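Local coordinates for uncharacterized LolA superfamily protein NE2245 (Nitrosomonas europaea ATCC 19718, PDB 3BUU) that is of unknown function but belongs to the LolA superfamily, and so may bind lipids or lipoproteins in the periplasm, at residues R140-T143 against Y144-V147; R213-P216 against D217-T221. One frame throughout, in Å; residues are numbered along the deposited sequence.

Contact 1: R140-T143 against Y144-V147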
ATOM      1  N   ARG A 140       8.407  13.090  -7.668  1.00 15.87           N
ATOM      2  CA  ARG A 140       7.319  12.669  -8.540  1.00 18.25           C
ATOM      3  C   ARG A 140       7.295  11.170  -8.817  1.00 17.11           C
ATOM      4  O   ARG A 140       6.331  10.660  -9.417  1.00 19.67           O
ATOM      5  CB  ARG A 140       7.414  13.456  -9.844  1.00 17.66           C
ATOM      6  CG  ARG A 140       7.215  14.959  -9.649  1.00 21.33           C
ATOM      7  CD  ARG A 140       7.602  15.716 -10.922  1.00 26.07           C
ATOM      8  NE  ARG A 140       8.942  15.328 -11.371  1.00 29.15           N
ATOM      9  CZ  ARG A 140       9.383  15.390 -12.626  1.00 31.18           C
ATOM     10  NH1 ARG A 140       8.591  15.813 -13.601  1.00 31.87           N
ATOM     11  NH2 ARG A 140      10.622  15.004 -12.910  1.00 30.74           N
ATOM     12  N   SER A 141       8.271  10.434  -8.303  1.00 17.34           N
ATOM     13  CA  SER A 141       8.222   8.976  -8.469  1.00 16.44           C
ATOM     14  C   SER A 141       7.638   8.223  -7.306  1.00 14.05           C
ATOM     15  O   SER A 141       7.504   7.010  -7.429  1.00 14.93           O
ATOM     16  CB  SER A 141       9.568   8.359  -8.795  1.00 17.67           C
ATOM     17  OG  SER A 141      10.482   8.524  -7.725  1.00 19.93           O
ATOM     18  N   VAL A 142       7.286   8.902  -6.212  1.00 11.60           N
ATOM     19  CA  VAL A 142       6.612   8.209  -5.136  1.00 10.88           C
ATOM     20  C   VAL A 142       5.150   8.045  -5.526  1.00 10.25           C
ATOM     21  O   VAL A 142       4.688   8.496  -6.603  1.00 11.93           O
ATOM     22  CB  VAL A 142       6.822   8.829  -3.702  1.00 12.34           C
ATOM     23  CG1 VAL A 142       8.294   8.903  -3.355  1.00 13.06           C
ATOM     24  CG2 VAL A 142       6.122  10.179  -3.591  1.00 13.43           C
ATOM     25  N   THR A 143       4.393   7.317  -4.723  1.00  8.29           N
ATOM     26  CA  THR A 143       3.067   6.931  -5.145  1.00  8.53           C
ATOM     27  C   THR A 143       2.117   8.123  -5.290  1.00  8.82           C
ATOM     28  O   THR A 143       1.306   8.153  -6.222  1.00 10.13           O
ATOM     29  CB  THR A 143       2.505   5.828  -4.242  1.00  8.65           C
ATOM     30  OG1 THR A 143       3.482   4.795  -4.086  1.00  8.91           O
ATOM     31  CG2 THR A 143       1.224   5.198  -4.790  1.00  9.40           C
ATOM     32  N   TYR A 144       2.198   9.071  -4.340  1.00  7.70           N
ATOM     33  CA  TYR A 144       1.335  10.257  -4.320  1.00  8.32           C
ATOM     34  C   TYR A 144       2.103  11.496  -4.079  1.00  8.75           C
ATOM     35  O   TYR A 144       3.135  11.455  -3.390  1.00  9.46           O
ATOM     36  CB  TYR A 144       0.263  10.161  -3.193  1.00  8.63           C
ATOM     37  CG  TYR A 144      -0.490   8.889  -3.256  1.00  8.11           C
ATOM     38  CD1 TYR A 144      -1.538   8.727  -4.156  1.00  9.08           C
ATOM     39  CD2 TYR A 144      -0.131   7.813  -2.435  1.00  8.60           C
ATOM     40  CE1 TYR A 144      -2.221   7.506  -4.247  1.00  9.28           C
ATOM     41  CE2 TYR A 144      -0.807   6.586  -2.515  1.00  8.37           C
ATOM     42  CZ  TYR A 144      -1.850   6.459  -3.433  1.00  8.44           C
ATOM     43  OH  TYR A 144      -2.535   5.277  -3.569  1.00  9.41           O
ATOM     44  N   GLN A 145       1.572  12.620  -4.554  1.00  8.80           N
ATOM     45  CA  GLN A 145       2.200  13.876  -4.214  1.00 10.25           C
ATOM     46  C   GLN A 145       1.835  14.372  -2.824  1.00  8.51           C
ATOM     47  O   GLN A 145       2.616  15.087  -2.190  1.00  9.48           O
ATOM     48  CB  GLN A 145       2.008  14.888  -5.324  1.00 13.33           C
ATOM     49  CG  GLN A 145       2.802  14.428  -6.581  1.00 16.43           C
ATOM     50  CD  GLN A 145       4.278  14.088  -6.289  1.00 19.61           C
ATOM     51  OE1 GLN A 145       4.670  12.896  -6.181  1.00 20.65           O
ATOM     52  NE2 GLN A 145       5.083  15.125  -6.116  1.00 21.90           N
ATOM     53  N   LYS A 146       0.648  14.045  -2.355  1.00  7.93           N
ATOM     54  CA  LYS A 146       0.185  14.484  -1.063  1.00  8.48           C
ATOM     55  C   LYS A 146      -0.776  13.464  -0.496  1.00  7.50           C
ATOM     56  O   LYS A 146      -1.673  12.997  -1.197  1.00  7.75           O
ATOM     57  CB  LYS A 146      -0.515  15.876  -1.185  1.00  9.32           C
ATOM     58  CG  LYS A 146      -1.302  16.315   0.010  1.00 12.00           C
ATOM     59  CD  LYS A 146      -2.036  17.644  -0.313  1.00 14.46           C
ATOM     60  CE  LYS A 146      -3.089  17.955   0.698  1.00 18.15           C
ATOM     61  NZ  LYS A 146      -3.634  19.317   0.423  1.00 20.79           N
ATOM     62  N   VAL A 147      -0.598  13.152   0.791  1.00  7.25           N
ATOM     63  CA  VAL A 147      -1.523  12.291   1.532  1.00  6.81           C
ATOM     64  C   VAL A 147      -1.839  13.012   2.847  1.00  6.26           C
ATOM     65  O   VAL A 147      -0.912  13.541   3.476  1.00  7.30           O
ATOM     66  CB  VAL A 147      -0.880  10.910   1.823  1.00  6.75           C
ATOM     67  CG1 VAL A 147      -1.863   9.989   2.567  1.00  7.92           C
ATOM     68  CG2 VAL A 147      -0.471  10.243   0.514  1.00  8.98           C
TER
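Thr143 lays its methyl over one face of the Tyr144 ring, a CH-pi contact between sequence neighbours whose side chains run side by side and point the same way. Thr143 CG2 stands 3.7 Å from the Tyr144 ring centroid, 27° off the ring normal, and is shifted toward the rim, where CE2 of Tyr144 is 3.4 Å from it. The first torsion of Thr143 explains this: with CG2 opposite the backbone N (chi1 -48°), the methyl lies beside the carbonyl carbon, on the side of Tyr144. Farther out, Tyr144 OH hydrogen-bonds to Asp105 and Lys172, which fixes the far end of the ring. Val142 is the other close neighbour, its CG2 lying 3.3 Å from the carbonyl O of Tyr144; that oxygen is buried and has no hydrogen-bond partner in the model. Packing slackens toward solvent. Here the amide end of Gln145 folds back at chi2 to face the start of the loop, with its CD 4.0 Å from CA of Arg140. The amide and guanidinium planes stand 85° apart, so they do not stack, and Arg140 is exposed. Gln145 also pairs through its backbone with Gly137, marking this as the loop of a beta hairpin, where strand 128-137 returns as strand 146-152 in the antiparallel LolA-like fold.

Contact 2: R213-P216 against D217-T221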
ATOM      1  N   ARG A 213      10.077 -13.272   6.949  1.00  7.59           N
ATOM      2  CA  ARG A 213      10.752 -14.134   5.980  1.00  8.85           C
ATOM      3  C   ARG A 213      12.053 -13.474   5.620  1.00  8.34           C
ATOM      4  O   ARG A 213      12.054 -12.277   5.392  1.00  9.71           O
ATOM      5  CB  ARG A 213       9.885 -14.282   4.694  1.00 10.10           C
ATOM      6  CG  ARG A 213      10.494 -15.236   3.722  1.00 11.75           C
ATOM      7  CD  ARG A 213       9.600 -15.777   2.665  1.00 13.64           C
ATOM      8  NE  ARG A 213      10.407 -16.560   1.727  1.00 12.62           N
ATOM      9  CZ  ARG A 213       9.940 -17.111   0.619  1.00 14.82           C
ATOM     10  NH1 ARG A 213       8.657 -16.986   0.317  1.00 17.16           N
ATOM     11  NH2 ARG A 213      10.757 -17.756  -0.203  1.00 15.91           N
ATOM     12  N   ASP A 214      13.124 -14.240   5.506  1.00  8.54           N
ATOM     13  CA  ASP A 214      14.384 -13.709   5.017  1.00  9.00           C
ATOM     14  C   ASP A 214      14.305 -13.505   3.506  1.00  8.24           C
ATOM     15  O   ASP A 214      13.954 -14.434   2.754  1.00  8.70           O
ATOM     16  CB  ASP A 214      15.508 -14.682   5.386  1.00  9.99           C
ATOM     17  CG  ASP A 214      16.875 -14.118   5.127  1.00 14.74           C
ATOM     18  OD1 ASP A 214      17.042 -12.889   5.012  1.00 23.29           O
ATOM     19  OD2 ASP A 214      17.808 -14.908   5.136  1.00 18.54           O
ATOM     20  N   LEU A 215      14.605 -12.299   3.050  1.00  7.23           N
ATOM     21  CA  LEU A 215      14.488 -11.971   1.640  1.00  8.00           C
ATOM     22  C   LEU A 215      15.837 -11.478   1.152  1.00  8.02           C
ATOM     23  O   LEU A 215      16.141 -10.279   1.235  1.00  9.64           O
ATOM     24  CB  LEU A 215      13.400 -10.913   1.403  1.00  8.28           C
ATOM     25  CG  LEU A 215      11.984 -11.366   1.854  1.00  7.85           C
ATOM     26  CD1 LEU A 215      11.030 -10.174   1.725  1.00  8.56           C
ATOM     27  CD2 LEU A 215      11.485 -12.525   1.037  1.00  9.51           C
ATOM     28  N   PRO A 216      16.675 -12.395   0.670  1.00  7.37           N
ATOM     29  CA  PRO A 216      17.999 -11.991   0.221  1.00  7.91           C
ATOM     30  C   PRO A 216      17.939 -10.994  -0.896  1.00  7.53           C
ATOM     31  O   PRO A 216      17.086 -11.061  -1.801  1.00  7.82           O
ATOM     32  CB  PRO A 216      18.626 -13.313  -0.257  1.00  9.02           C
ATOM     33  CG  PRO A 216      17.876 -14.370   0.404  1.00  9.62           C
ATOM     34  CD  PRO A 216      16.444 -13.841   0.484  1.00  8.13           C
ATOM     35  N   ASP A 217      18.894 -10.087  -0.902  1.00  9.04           N
ATOM     36  CA  ASP A 217      18.997  -9.123  -2.001  1.00  9.40           C
ATOM     37  C   ASP A 217      18.968  -9.808  -3.372  1.00  9.40           C
ATOM     38  O   ASP A 217      18.427  -9.291  -4.335  1.00  9.67           O
ATOM     39  CB  ASP A 217      20.285  -8.285  -1.837  1.00 11.02           C
ATOM     40  CG  ASP A 217      20.343  -7.147  -2.806  1.00 13.92           C
ATOM     41  OD1 ASP A 217      19.588  -6.170  -2.658  1.00 16.16           O
ATOM     42  OD2 ASP A 217      21.182  -7.233  -3.721  1.00 15.98           O
ATOM     43  N   LYS A 218      19.582 -10.987  -3.453  1.00  9.47           N
ATOM     44  CA  LYS A 218      19.713 -11.684  -4.688  1.00 11.83           C
ATOM     45  C   LYS A 218      18.423 -12.254  -5.277  1.00 10.62           C
ATOM     46  O   LYS A 218      18.421 -12.671  -6.394  1.00 12.74           O
ATOM     47  CB  LYS A 218      20.770 -12.804  -4.512  1.00 13.28           C
ATOM     48  CG  LYS A 218      22.204 -12.289  -4.394  1.00 17.77           C
ATOM     49  CD  LYS A 218      23.259 -13.388  -3.991  1.00 18.57           C
ATOM     50  CE  LYS A 218      24.648 -12.822  -3.726  1.00 23.47           C
ATOM     51  NZ  LYS A 218      25.034 -11.908  -4.841  1.00 28.41           N
ATOM     52  N   ILE A 219      17.308 -12.252  -4.562  1.00  8.28           N
ATOM     53  CA  ILE A 219      16.028 -12.630  -5.202  1.00  8.50           C
ATOM     54  C   ILE A 219      15.410 -11.489  -5.991  1.00  7.86           C
ATOM     55  O   ILE A 219      14.504 -11.712  -6.799  1.00  8.15           O
ATOM     56  CB  ILE A 219      14.942 -13.231  -4.232  1.00  8.11           C
ATOM     57  CG1 ILE A 219      14.314 -12.166  -3.307  1.00  9.38           C
ATOM     58  CG2 ILE A 219      15.518 -14.421  -3.491  1.00  9.49           C
ATOM     59  CD1 ILE A 219      13.122 -12.726  -2.496  1.00  9.45           C
ATOM     60  N   PHE A 220      15.886 -10.258  -5.791  1.00  7.88           N
ATOM     61  CA  PHE A 220      15.216  -9.103  -6.389  1.00  8.67           C
ATOM     62  C   PHE A 220      15.829  -8.827  -7.741  1.00  9.35           C
ATOM     63  O   PHE A 220      16.482  -7.806  -7.958  1.00 11.67           O
ATOM     64  CB  PHE A 220      15.268  -7.942  -5.414  1.00  9.61           C
ATOM     65  CG  PHE A 220      14.460  -8.207  -4.185  1.00  7.85           C
ATOM     66  CD1 PHE A 220      13.062  -8.216  -4.250  1.00  8.53           C
ATOM     67  CD2 PHE A 220      15.077  -8.503  -2.988  1.00  8.07           C
ATOM     68  CE1 PHE A 220      12.317  -8.490  -3.106  1.00  8.05           C
ATOM     69  CE2 PHE A 220      14.356  -8.775  -1.860  1.00  8.29           C
ATOM     70  CZ  PHE A 220      12.964  -8.766  -1.902  1.00  7.68           C
ATOM     71  N   THR A 221      15.619  -9.779  -8.667  1.00 10.68           N
ATOM     72  CA  THR A 221      16.191  -9.715 -10.027  1.00 11.49           C
ATOM     73  C   THR A 221      15.190 -10.263 -11.040  1.00 11.68           C
ATOM     74  O   THR A 221      14.299 -11.040 -10.720  1.00 12.87           O
ATOM     75  CB  THR A 221      17.444 -10.576 -10.160  1.00 13.24           C
ATOM     76  OG1 THR A 221      17.059 -11.957 -10.136  1.00 14.16           O
ATOM     77  CG2 THR A 221      18.485 -10.246  -9.099  1.00 14.50           C
TER
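A short 3-10 turn, 217-219, follows strand 202-212, and Pro216 and Ile219 bind it together: Ile219 N donates to Pro216 O at 3.0 Å, nearly straight at 165°. Behind it, Phe220 N bonds to Asp217 O at 3.1 Å, and Phe220 is then the centre of an inverse gamma turn, closed by a weak bond from Thr221 N to Ile219 O. Ile219 is central to the side-chain packing. With CG1 held between its own backbone N and carbonyl carbon, that branch comes 3.3 Å from Pro216 O and lies over the centre of one face of the Phe220 ring. From there CD1 of Ile219 goes on to CD2 of Leu215 at 3.9 Å, while the CG2 branch rests 4.1 Å from CD of Pro216. The Phe220 ring itself brings CZ to 4.0 Å from CB of Leu215, and Leu215 O lies at its edge, near the ring plane; the same oxygen accepts a hydrogen bond from Lys51. Were Ile219 cut back to an alanine, the Phe220 face and Leu215 CD2 would probably lose their aliphatic cover. Leu49 and Ile57 continue the apolar surroundings. The chemistry is thus divided: backbone bonds set the turn, and apolar side chains hold it against strands 39-51 and 55-62, with Asp217 and Lys218 exposed.

How the contacts relate
Going from the N terminus, the chain reaches contact 1 first, after strand 128-137, where 140-145 lies in the hairpin loop and 146-147 begins strand 146-152. Strands 158-164, 170-182, 185-195 and 202-212 then follow, each antiparallel to the one before. Contact 2 comes only when the last of these ends, and it closes a small turn of its own. The two lie in series, neither nested nor crossed, with centres about 26 Å apart and nearest atoms about 16 Å apart. Contact 1, closer to the centre of the molecule, joins neighbouring strands and reaches Ala102 and Asp105; contact 2 ties the C-terminal segment to strands 39-51 and 55-62 from the early part of the chain.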